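Local coordinates for E3 SUMO-protein ligase SIZ2 (Saccharomyces cerevisiae, PDB 6U75) that acts as a SUMO E3 ligase of the PIAS family, promoting attachment of SUMO to target proteins, and may modify septins and help maintain chromosomes, at residues Pro77-Asn83 / Met116-His122; Ile149-Ile155 / Phe235-Ser241; Ile164-Asn169 / Glu259-Asp263. One frame throughout, in Å; residues are numbered along the deposited sequence.

Contact 1. Residues Pro77-Asn83 / Met116-His122; sequences PCELVFN and MNHLDLH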
loop_
_atom_site.group_PDB
_atom_site.type_symbol
_atom_site.label_atom_id
_atom_site.label_comp_id
_atom_site.label_asym_id
_atom_site.label_seq_id
_atom_site.Cartn_x
_atom_site.Cartn_y
_atom_site.Cartn_z
ATOM N N PRO A 77 -17.629 12.275 -0.541
ATOM C CA PRO A 77 -16.831 12.829 0.559
ATOM C C PRO A 77 -17.244 12.292 1.923
ATOM O O PRO A 77 -18.355 11.786 2.076
ATOM C CB PRO A 77 -17.119 14.323 0.468
ATOM C CG PRO A 77 -18.522 14.371 -0.022
ATOM C CD PRO A 77 -18.624 13.247 -1.023
ATOM N N CYS A 78 -16.355 12.418 2.904
ATOM C CA CYS A 78 -16.638 11.984 4.262
ATOM C C CYS A 78 -15.893 12.882 5.234
ATOM O O CYS A 78 -14.763 13.296 4.964
ATOM C CB CYS A 78 -16.222 10.527 4.491
ATOM S SG CYS A 78 -14.535 10.150 3.958
ATOM N N GLU A 79 -16.531 13.176 6.363
ATOM C CA GLU A 79 -15.878 13.862 7.471
ATOM C C GLU A 79 -15.955 12.952 8.688
ATOM O O GLU A 79 -17.048 12.682 9.198
ATOM C CB GLU A 79 -16.524 15.219 7.744
ATOM C CG GLU A 79 -15.928 15.958 8.933
ATOM C CD GLU A 79 -16.113 17.458 8.838
ATOM O OE1 GLU A 79 -15.858 18.021 7.753
ATOM O OE2 GLU A 79 -16.516 18.076 9.847
ATOM N N LEU A 80 -14.802 12.466 9.138
ATOM C CA LEU A 80 -14.710 11.601 10.304
ATOM C C LEU A 80 -14.289 12.429 11.509
ATOM O O LEU A 80 -13.297 13.163 11.448
ATOM C CB LEU A 80 -13.710 10.468 10.069
ATOM C CG LEU A 80 -14.073 9.471 8.970
ATOM C CD1 LEU A 80 -12.847 8.682 8.553
ATOM C CD2 LEU A 80 -15.174 8.538 9.442
ATOM N N VAL A 81 -15.041 12.308 12.600
ATOM C CA VAL A 81 -14.769 13.035 13.833
ATOM C C VAL A 81 -14.769 12.016 14.962
ATOM O O VAL A 81 -15.819 11.455 15.297
ATOM C CB VAL A 81 -15.798 14.142 14.095
ATOM C CG1 VAL A 81 -15.449 14.900 15.367
ATOM C CG2 VAL A 81 -15.872 15.089 12.906
ATOM N N PHE A 82 -13.600 11.773 15.546
ATOM C CA PHE A 82 -13.441 10.811 16.631
ATOM C C PHE A 82 -13.186 11.586 17.917
ATOM O O PHE A 82 -12.119 12.186 18.087
ATOM C CB PHE A 82 -12.306 9.834 16.330
ATOM C CG PHE A 82 -12.248 8.664 17.269
ATOM C CD1 PHE A 82 -13.236 7.695 17.250
ATOM C CD2 PHE A 82 -11.203 8.530 18.167
ATOM C CE1 PHE A 82 -13.187 6.617 18.111
ATOM C CE2 PHE A 82 -11.148 7.453 19.031
ATOM C CZ PHE A 82 -12.142 6.495 19.002
ATOM N N ASN A 83 -14.169 11.578 18.816
ATOM C CA ASN A 83 -14.063 12.271 20.100
ATOM C C ASN A 83 -13.839 13.768 19.903
ATOM O O ASN A 83 -13.011 14.387 20.575
ATOM C CB ASN A 83 -12.953 11.660 20.960
ATOM C CG ASN A 83 -13.260 10.236 21.381
ATOM O OD1 ASN A 83 -14.402 9.903 21.700
ATOM N ND2 ASN A 83 -12.241 9.386 21.382
ATOM N N MET A 116 -16.582 6.597 27.170
ATOM C CA MET A 116 -17.167 6.182 25.903
ATOM C C MET A 116 -16.473 6.886 24.746
ATOM O O MET A 116 -16.133 8.069 24.840
ATOM C CB MET A 116 -18.664 6.502 25.876
ATOM C CG MET A 116 -19.453 5.681 24.875
ATOM S SD MET A 116 -19.670 3.983 25.435
ATOM C CE MET A 116 -20.324 3.219 23.959
ATOM N N ASN A 117 -16.268 6.155 23.652
ATOM C CA ASN A 117 -15.709 6.722 22.431
ATOM C C ASN A 117 -16.826 6.934 21.417
ATOM O O ASN A 117 -17.603 6.012 21.137
ATOM C CB ASN A 117 -14.624 5.821 21.839
ATOM C CG ASN A 117 -13.426 5.673 22.755
ATOM O OD1 ASN A 117 -12.591 6.570 22.852
ATOM N ND2 ASN A 117 -13.334 4.531 23.428
ATOM N N HIS A 118 -16.896 8.147 20.876
ATOM C CA HIS A 118 -17.892 8.531 19.886
ATOM C C HIS A 118 -17.201 8.793 18.556
ATOM O O HIS A 118 -16.222 9.544 18.499
ATOM C CB HIS A 118 -18.659 9.779 20.330
ATOM C CG HIS A 118 -19.310 9.646 21.672
ATOM N ND1 HIS A 118 -20.551 9.071 21.844
ATOM C CD2 HIS A 118 -18.894 10.020 22.904
ATOM C CE1 HIS A 118 -20.870 9.093 23.126
ATOM N NE2 HIS A 118 -19.880 9.663 23.791
ATOM N N LEU A 119 -17.711 8.176 17.493
ATOM C CA LEU A 119 -17.200 8.361 16.139
ATOM C C LEU A 119 -18.359 8.817 15.262
ATOM O O LEU A 119 -19.311 8.062 15.041
ATOM C CB LEU A 119 -16.579 7.071 15.602
ATOM C CG LEU A 119 -16.089 7.117 14.152
ATOM C CD1 LEU A 119 -14.937 8.096 14.001
ATOM C CD2 LEU A 119 -15.677 5.732 13.679
ATOM N N ASP A 120 -18.282 10.050 14.775
ATOM C CA ASP A 120 -19.281 10.602 13.876
ATOM C C ASP A 120 -18.735 10.612 12.456
ATOM O O ASP A 120 -17.547 10.864 12.235
ATOM C CB ASP A 120 -19.676 12.020 14.295
ATOM C CG ASP A 120 -19.968 12.130 15.780
ATOM O OD1 ASP A 120 -19.047 12.480 16.545
ATOM O OD2 ASP A 120 -21.117 11.857 16.184
ATOM N N LEU A 121 -19.611 10.329 11.497
ATOM C CA LEU A 121 -19.259 10.300 10.082
ATOM C C LEU A 121 -20.301 11.120 9.336
ATOM O O LEU A 121 -21.454 10.696 9.212
ATOM C CB LEU A 121 -19.200 8.865 9.563
ATOM C CG LEU A 121 -18.993 8.659 8.063
ATOM C CD1 LEU A 121 -18.009 9.662 7.486
ATOM C CD2 LEU A 121 -18.505 7.244 7.814
ATOM N N HIS A 122 -19.897 12.298 8.868
ATOM C CA HIS A 122 -20.781 13.220 8.172
ATOM C C HIS A 122 -20.598 13.078 6.668
ATOM O O HIS A 122 -19.471 12.957 6.176
ATOM C CB HIS A 122 -20.503 14.663 8.593
ATOM C CG HIS A 122 -20.754 14.926 10.044
ATOM N ND1 HIS A 122 -19.827 14.640 11.023
ATOM C CD2 HIS A 122 -21.829 15.443 10.683
ATOM C CE1 HIS A 122 -20.319 14.973 12.203
ATOM N NE2 HIS A 122 -21.534 15.462 12.024
#

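Contact 2. Residues Ile149-Ile155 / Phe235-Ser241; sequences ILKRPKI and FDQLKIS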
loop_
_atom_site.group_PDB
_atom_site.type_symbol
_atom_site.label_atom_id
_atom_site.label_comp_id
_atom_site.label_asym_id
_atom_site.label_seq_id
_atom_site.Cartn_x
_atom_site.Cartn_y
_atom_site.Cartn_z
ATOM N N ILE A 149 12.219 -7.415 1.590
ATOM C CA ILE A 149 12.468 -7.609 0.162
ATOM C C ILE A 149 13.929 -7.964 -0.085
ATOM O O ILE A 149 14.243 -8.837 -0.905
ATOM C CB ILE A 149 12.055 -6.353 -0.628
ATOM C CG1 ILE A 149 10.534 -6.180 -0.595
ATOM C CG2 ILE A 149 12.568 -6.437 -2.063
ATOM C CD1 ILE A 149 10.053 -4.861 -1.161
ATOM N N LEU A 150 14.843 -7.294 0.615
ATOM C CA LEU A 150 16.266 -7.533 0.402
ATOM C C LEU A 150 16.652 -8.954 0.792
ATOM O O LEU A 150 17.512 -9.569 0.152
ATOM C CB LEU A 150 17.088 -6.519 1.198
ATOM C CG LEU A 150 16.976 -5.068 0.727
ATOM C CD1 LEU A 150 17.682 -4.130 1.691
ATOM C CD2 LEU A 150 17.542 -4.920 -0.674
ATOM N N LYS A 151 16.027 -9.492 1.840
ATOM C CA LYS A 151 16.348 -10.839 2.294
ATOM C C LYS A 151 15.878 -11.917 1.325
ATOM O O LYS A 151 16.259 -13.080 1.489
ATOM C CB LYS A 151 15.741 -11.072 3.681
ATOM C CG LYS A 151 16.476 -10.335 4.797
ATOM C CD LYS A 151 15.706 -10.353 6.110
ATOM C CE LYS A 151 16.563 -9.846 7.265
ATOM N NZ LYS A 151 17.168 -8.512 6.987
ATOM N N ARG A 152 15.081 -11.563 0.324
ATOM C CA ARG A 152 14.595 -12.526 -0.647
ATOM C C ARG A 152 15.664 -12.830 -1.691
ATOM O O ARG A 152 16.626 -12.075 -1.851
ATOM C CB ARG A 152 13.348 -11.989 -1.338
ATOM C CG ARG A 152 12.193 -11.729 -0.402
ATOM C CD ARG A 152 11.053 -11.050 -1.126
ATOM N NE ARG A 152 9.938 -10.768 -0.229
ATOM C CZ ARG A 152 8.831 -10.130 -0.590
ATOM N NH1 ARG A 152 8.682 -9.702 -1.836
ATOM N NH2 ARG A 152 7.870 -9.921 0.300
ATOM N N PRO A 153 15.518 -13.936 -2.420
ATOM C CA PRO A 153 16.431 -14.199 -3.540
ATOM C C PRO A 153 16.169 -13.227 -4.681
ATOM O O PRO A 153 15.020 -12.992 -5.064
ATOM C CB PRO A 153 16.107 -15.643 -3.934
ATOM C CG PRO A 153 14.705 -15.850 -3.479
ATOM C CD PRO A 153 14.555 -15.036 -2.227
ATOM N N LYS A 154 17.243 -12.662 -5.221
ATOM C CA LYS A 154 17.125 -11.682 -6.285
ATOM C C LYS A 154 16.848 -12.372 -7.620
ATOM O O LYS A 154 16.909 -13.597 -7.745
ATOM C CB LYS A 154 18.399 -10.842 -6.374
ATOM C CG LYS A 154 18.901 -10.345 -5.026
ATOM C CD LYS A 154 20.113 -9.439 -5.169
ATOM C CE LYS A 154 20.669 -9.037 -3.809
ATOM N NZ LYS A 154 19.640 -8.395 -2.941
ATOM N N ILE A 155 16.530 -11.563 -8.625
ATOM C CA ILE A 155 16.358 -12.055 -9.990
ATOM C C ILE A 155 17.747 -12.184 -10.607
ATOM O O ILE A 155 18.430 -11.184 -10.840
ATOM C CB ILE A 155 15.462 -11.125 -10.815
ATOM C CG1 ILE A 155 14.026 -11.177 -10.289
ATOM C CG2 ILE A 155 15.512 -11.508 -12.288
ATOM C CD1 ILE A 155 13.139 -10.067 -10.811
ATOM N N PHE A 235 2.949 -7.395 -3.016
ATOM C CA PHE A 235 4.167 -7.161 -2.248
ATOM C C PHE A 235 5.127 -8.341 -2.340
ATOM O O PHE A 235 6.341 -8.152 -2.480
ATOM C CB PHE A 235 3.811 -6.875 -0.790
ATOM C CG PHE A 235 5.005 -6.744 0.109
ATOM C CD1 PHE A 235 5.871 -5.674 -0.021
ATOM C CD2 PHE A 235 5.259 -7.690 1.086
ATOM C CE1 PHE A 235 6.970 -5.552 0.802
ATOM C CE2 PHE A 235 6.356 -7.572 1.913
ATOM C CZ PHE A 235 7.213 -6.501 1.771
ATOM N N ASP A 236 4.606 -9.566 -2.265
ATOM C CA ASP A 236 5.465 -10.744 -2.246
ATOM C C ASP A 236 6.102 -11.041 -3.597
ATOM O O ASP A 236 6.964 -11.923 -3.672
ATOM C CB ASP A 236 4.667 -11.959 -1.772
ATOM C CG ASP A 236 4.204 -11.825 -0.334
ATOM O OD1 ASP A 236 4.944 -11.228 0.476
ATOM O OD2 ASP A 236 3.100 -12.314 -0.014
ATOM N N GLN A 237 5.711 -10.336 -4.659
ATOM C CA GLN A 237 6.342 -10.510 -5.961
ATOM C C GLN A 237 7.565 -9.624 -6.150
ATOM O O GLN A 237 8.354 -9.871 -7.069
ATOM C CB GLN A 237 5.338 -10.219 -7.081
ATOM C CG GLN A 237 4.148 -11.161 -7.110
ATOM C CD GLN A 237 3.152 -10.804 -8.195
ATOM O OE1 GLN A 237 3.463 -10.050 -9.117
ATOM N NE2 GLN A 237 1.942 -11.342 -8.086
ATOM N N LEU A 238 7.739 -8.606 -5.310
ATOM C CA LEU A 238 8.856 -7.683 -5.463
ATOM C C LEU A 238 10.172 -8.389 -5.166
ATOM O O LEU A 238 10.315 -9.050 -4.134
ATOM C CB LEU A 238 8.682 -6.485 -4.532
ATOM C CG LEU A 238 7.418 -5.650 -4.739
ATOM C CD1 LEU A 238 7.292 -4.591 -3.657
ATOM C CD2 LEU A 238 7.420 -5.009 -6.115
ATOM N N LYS A 239 11.134 -8.245 -6.075
ATOM C CA LYS A 239 12.468 -8.793 -5.878
ATOM C C LYS A 239 13.480 -7.874 -6.548
ATOM O O LYS A 239 13.155 -7.158 -7.498
ATOM C CB LYS A 239 12.580 -10.218 -6.436
ATOM C CG LYS A 239 11.548 -11.177 -5.857
ATOM C CD LYS A 239 11.877 -12.636 -6.139
ATOM C CE LYS A 239 11.879 -12.944 -7.626
ATOM N NZ LYS A 239 11.205 -14.241 -7.922
ATOM N N ILE A 240 14.706 -7.895 -6.034
ATOM C CA ILE A 240 15.775 -7.062 -6.572
ATOM C C ILE A 240 16.283 -7.670 -7.871
ATOM O O ILE A 240 16.338 -8.897 -8.024
ATOM C CB ILE A 240 16.915 -6.914 -5.547
ATOM C CG1 ILE A 240 16.420 -6.213 -4.277
ATOM C CG2 ILE A 240 18.082 -6.152 -6.160
ATOM C CD1 ILE A 240 16.010 -4.766 -4.482
ATOM N N SER A 241 16.659 -6.808 -8.813
ATOM C CA SER A 241 17.236 -7.236 -10.083
ATOM C C SER A 241 18.755 -7.202 -9.961
ATOM O O SER A 241 19.351 -6.129 -9.828
ATOM C CB SER A 241 16.762 -6.340 -11.224
ATOM O OG SER A 241 17.544 -6.551 -12.386
HETATM O O HOH W 1 15.255 -9.510 -3.530
#

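Contact 3. Residues Ile164-Asn169 / Glu259-Asp263; sequences IKRTLN and EISVD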
loop_
_atom_site.group_PDB
_atom_site.type_symbol
_atom_site.label_atom_id
_atom_site.label_comp_id
_atom_site.label_asym_id
_atom_site.label_seq_id
_atom_site.Cartn_x
_atom_site.Cartn_y
_atom_site.Cartn_z
ATOM N N ILE A 164 17.123 -10.514 -22.542
ATOM C CA ILE A 164 17.616 -9.531 -23.504
ATOM C C ILE A 164 17.904 -10.202 -24.841
ATOM O O ILE A 164 17.513 -9.707 -25.906
ATOM C CB ILE A 164 18.865 -8.822 -22.950
ATOM C CG1 ILE A 164 18.509 -8.005 -21.705
ATOM C CG2 ILE A 164 19.484 -7.923 -24.015
ATOM C CD1 ILE A 164 19.708 -7.620 -20.861
ATOM N N LYS A 165 18.596 -11.345 -24.802
ATOM C CA LYS A 165 18.941 -12.036 -26.040
ATOM C C LYS A 165 17.694 -12.529 -26.764
ATOM O O LYS A 165 17.637 -12.512 -27.999
ATOM C CB LYS A 165 19.886 -13.202 -25.748
ATOM C CG LYS A 165 20.347 -13.944 -26.994
ATOM C CD LYS A 165 21.165 -15.175 -26.648
ATOM C CE LYS A 165 21.493 -15.982 -27.893
ATOM N NZ LYS A 165 22.208 -17.246 -27.567
ATOM N N ARG A 166 16.685 -12.980 -26.015
ATOM C CA ARG A 166 15.471 -13.480 -26.648
ATOM C C ARG A 166 14.626 -12.347 -27.214
ATOM O O ARG A 166 13.900 -12.546 -28.194
ATOM C CB ARG A 166 14.654 -14.298 -25.645
ATOM C CG ARG A 166 13.469 -15.031 -26.262
ATOM C CD ARG A 166 12.753 -15.927 -25.256
ATOM N NE ARG A 166 11.776 -15.195 -24.451
ATOM C CZ ARG A 166 11.996 -14.717 -23.229
ATOM N NH1 ARG A 166 13.170 -14.885 -22.632
ATOM N NH2 ARG A 166 11.028 -14.067 -22.596
ATOM N N THR A 167 14.715 -11.154 -26.624
ATOM C CA THR A 167 13.869 -10.050 -27.053
ATOM C C THR A 167 14.482 -9.297 -28.227
ATOM O O THR A 167 13.827 -9.109 -29.258
ATOM C CB THR A 167 13.618 -9.092 -25.886
ATOM O OG1 THR A 167 14.870 -8.626 -25.369
ATOM C CG2 THR A 167 12.843 -9.788 -24.779
ATOM N N LEU A 168 15.739 -8.863 -28.095
ATOM C CA LEU A 168 16.322 -7.999 -29.116
ATOM C C LEU A 168 16.336 -8.639 -30.500
ATOM O O LEU A 168 16.548 -7.927 -31.487
ATOM C CB LEU A 168 17.744 -7.588 -28.721
ATOM C CG LEU A 168 17.858 -6.551 -27.597
ATOM C CD1 LEU A 168 19.307 -6.143 -27.387
ATOM C CD2 LEU A 168 16.999 -5.320 -27.875
ATOM N N ASN A 169 16.118 -9.951 -30.601
ATOM C CA ASN A 169 15.887 -10.599 -31.892
ATOM C C ASN A 169 14.424 -10.379 -32.284
ATOM O O ASN A 169 13.586 -11.283 -32.265
ATOM C CB ASN A 169 16.240 -12.078 -31.824
ATOM C CG ASN A 169 17.720 -12.315 -31.595
ATOM O OD1 ASN A 169 18.559 -11.509 -31.998
ATOM N ND2 ASN A 169 18.047 -13.427 -30.945
ATOM N N GLU A 259 23.565 1.954 -22.481
ATOM C CA GLU A 259 23.258 1.295 -23.742
ATOM C C GLU A 259 23.489 -0.202 -23.596
ATOM O O GLU A 259 24.541 -0.626 -23.106
ATOM C CB GLU A 259 24.126 1.856 -24.869
ATOM C CG GLU A 259 23.646 1.498 -26.263
ATOM C CD GLU A 259 24.655 1.857 -27.336
ATOM O OE1 GLU A 259 24.948 0.995 -28.191
ATOM O OE2 GLU A 259 25.162 2.999 -27.319
ATOM N N ILE A 260 22.511 -0.996 -24.032
ATOM C CA ILE A 260 22.529 -2.447 -23.912
ATOM C C ILE A 260 22.397 -3.036 -25.309
ATOM O O ILE A 260 21.547 -2.597 -26.094
ATOM C CB ILE A 260 21.392 -2.953 -23.005
ATOM C CG1 ILE A 260 21.581 -2.460 -21.568
ATOM C CG2 ILE A 260 21.306 -4.474 -23.052
ATOM C CD1 ILE A 260 22.523 -3.303 -20.748
ATOM N N SER A 261 23.227 -4.027 -25.612
ATOM C CA SER A 261 23.206 -4.730 -26.884
ATOM C C SER A 261 22.732 -6.166 -26.668
ATOM O O SER A 261 22.438 -6.589 -25.545
ATOM C CB SER A 261 24.591 -4.693 -27.536
ATOM O OG SER A 261 25.582 -5.206 -26.662
ATOM N N VAL A 262 22.658 -6.921 -27.766
ATOM C CA VAL A 262 22.232 -8.314 -27.687
ATOM C C VAL A 262 23.227 -9.152 -26.899
ATOM O O VAL A 262 22.876 -10.233 -26.412
ATOM C CB VAL A 262 22.030 -8.899 -29.100
ATOM C CG1 VAL A 262 21.412 -10.289 -29.019
ATOM C CG2 VAL A 262 21.165 -7.975 -29.947
ATOM N N ASP A 263 24.465 -8.679 -26.754
ATOM C CA ASP A 263 25.487 -9.432 -26.038
ATOM C C ASP A 263 25.265 -9.449 -24.533
ATOM O O ASP A 263 25.890 -10.261 -23.843
ATOM C CB ASP A 263 26.870 -8.847 -26.331
ATOM C CG ASP A 263 27.116 -8.639 -27.812
ATOM O OD1 ASP A 263 26.507 -7.715 -28.393
ATOM O OD2 ASP A 263 27.918 -9.398 -28.395
#

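Contact 1. Residues Pro77-Asn83 / Met116-His122
Asn117 opens the pairing. Asn117 OD1 accepts a hydrogen bond from Asn83 ND2 at 3.2 Å, and Asn83 ND2 also bonds to the backbone O of Tyr109. Asn83 N donates to His118 O (2.9 Å), and His118 N donates to Asn83 OD1 (3.2 Å). Asn83 has left-handed backbone angles (60/44°) just past the strand, and its OD1 takes the place of a backbone acceptor for His118 N. Leu119 faces Phe82 in a non-hydrogen-bonded pair, with Leu119 CD1 at the ring edge, 3.7 Å from Phe82 CD1. Asp120 and Val81 form a hydrogen-bonded pair: Val81 N donates to Asp120 O and Asp120 N to Val81 O, both at 2.9 Å. Leu121 pairs with Leu80, and Leu121 CD1 lies 3.6 Å from Leu80 CD2. His122 completes a second hydrogen-bonded pair with Glu79. Leu80 and Leu119 both touch Leu54 of strand 50-58, on the face that also carries Phe82 and Leu121. This is a regular antiparallel pairing of central strands in a four-stranded sheet of the PINIT domain.

Contact 2. Residues Ile149-Ile155 / Phe235-Ser241
Arg152 makes most of the polar bonds of this contact. After an m chi1 its side chain is extended (t, t, about 180°), reaching the 3-10 turn 235-237 and Leu238 just after it. Arg152 NH1 donates to Phe235 O and to Leu238 O, both at 2.9 Å. Arg152 NH2 makes a salt bridge to Asp236 OD1 at 3.2 Å. The cation also sits over the face of the Phe235 ring, with Arg152 CZ 4.7 Å from the ring centroid. Ile149, in the mt rotamer, points toward the other segment. Ile149 CD1 lies 3.7 Å from both Phe235 CE1 and Leu238 CD1. Ile240, in the mm rotamer, brings Ile240 CG1 to 4.0 Å from Leu150 CD2. Lys239 (m, t, m, chi4 between wells at -137°) lays its aliphatic chain along Ile155, with Lys239 CE 3.9 Å from Ile155 CG1, while its NZ forms a salt bridge with Asp201. Ile155 N donates to Ile240 O at 2.7 Å. One water donates to Ile149 O and accepts from Ile240 N. A single arginine thus combines charge, cation-pi and backbone hydrogen bonding. With the apolar contacts, it joins the C-terminal part of helix 142-150 and the chain that follows it to the SP-RING zinc finger.

Contact 3. Residues Ile164-Asn169 / Glu259-Asp263
Residues 164-168 form the last turn of a helix, with Leu168 N bonded to Ile164 O at 2.9 Å. The chain then leaves the helix at Asn169. In the other segment, Glu259 and Ile260 are extended. Val262 (-65/-20°) has helix-like angles, so the chain turns after the strand. The backbones come closest at Lys165 and Val262, whose CA atoms are 5.2 Å apart. No hydrogen bond crosses between the segments.

The contact is therefore made by packing. Ile164 and Leu168, one turn apart, both point toward the strand end. Ile164 CG2 lies 4.0 Å from Ile260 CG2 and 3.6 Å from Ser261 O. Leu168 CB meets Val262 CG2 at 3.7 Å, and Leu168 CD1 lies against the backbone, 3.5 Å from Val262 N. Val262 also covers the helix backbone, with Val262 CG1 4.2 Å from Lys165 CA. Val262 has the largest covered area of any residue here.

Phe243 of helix 242-249 touches both Ile164 and Ile260. Ile260 also rests on Thr181 and Leu183 of strand 181-184. Strand 257-260 is the middle strand of a three-stranded antiparallel sheet, between 181-184 and 266-268. The contact thus joins the end of helix 157-168 to this small C-terminal sheet next to the SP-RING region, where the central strand gives way to its turn.

From the N terminus, contact 1 comes first. It closes a loop of 32 residues within the PINIT domain and ends before the other two begin. The chain then passes through strand 130-139 to helix 142-150, where contact 2 opens. Contact 3 opens on the next helix, 157-168, before contact 2 has closed. Contact 2 closes at residues 235-241, after the zinc-binding residues, and contact 3 closes later at 259-263. These two therefore cross. They tie two successive helices to the SP-RING region and to the sheet near the C terminus. Their centres are about 24 Å apart; that of contact 1 lies on the opposite side of the chain's centre, about 40 and 57 Å from theirs.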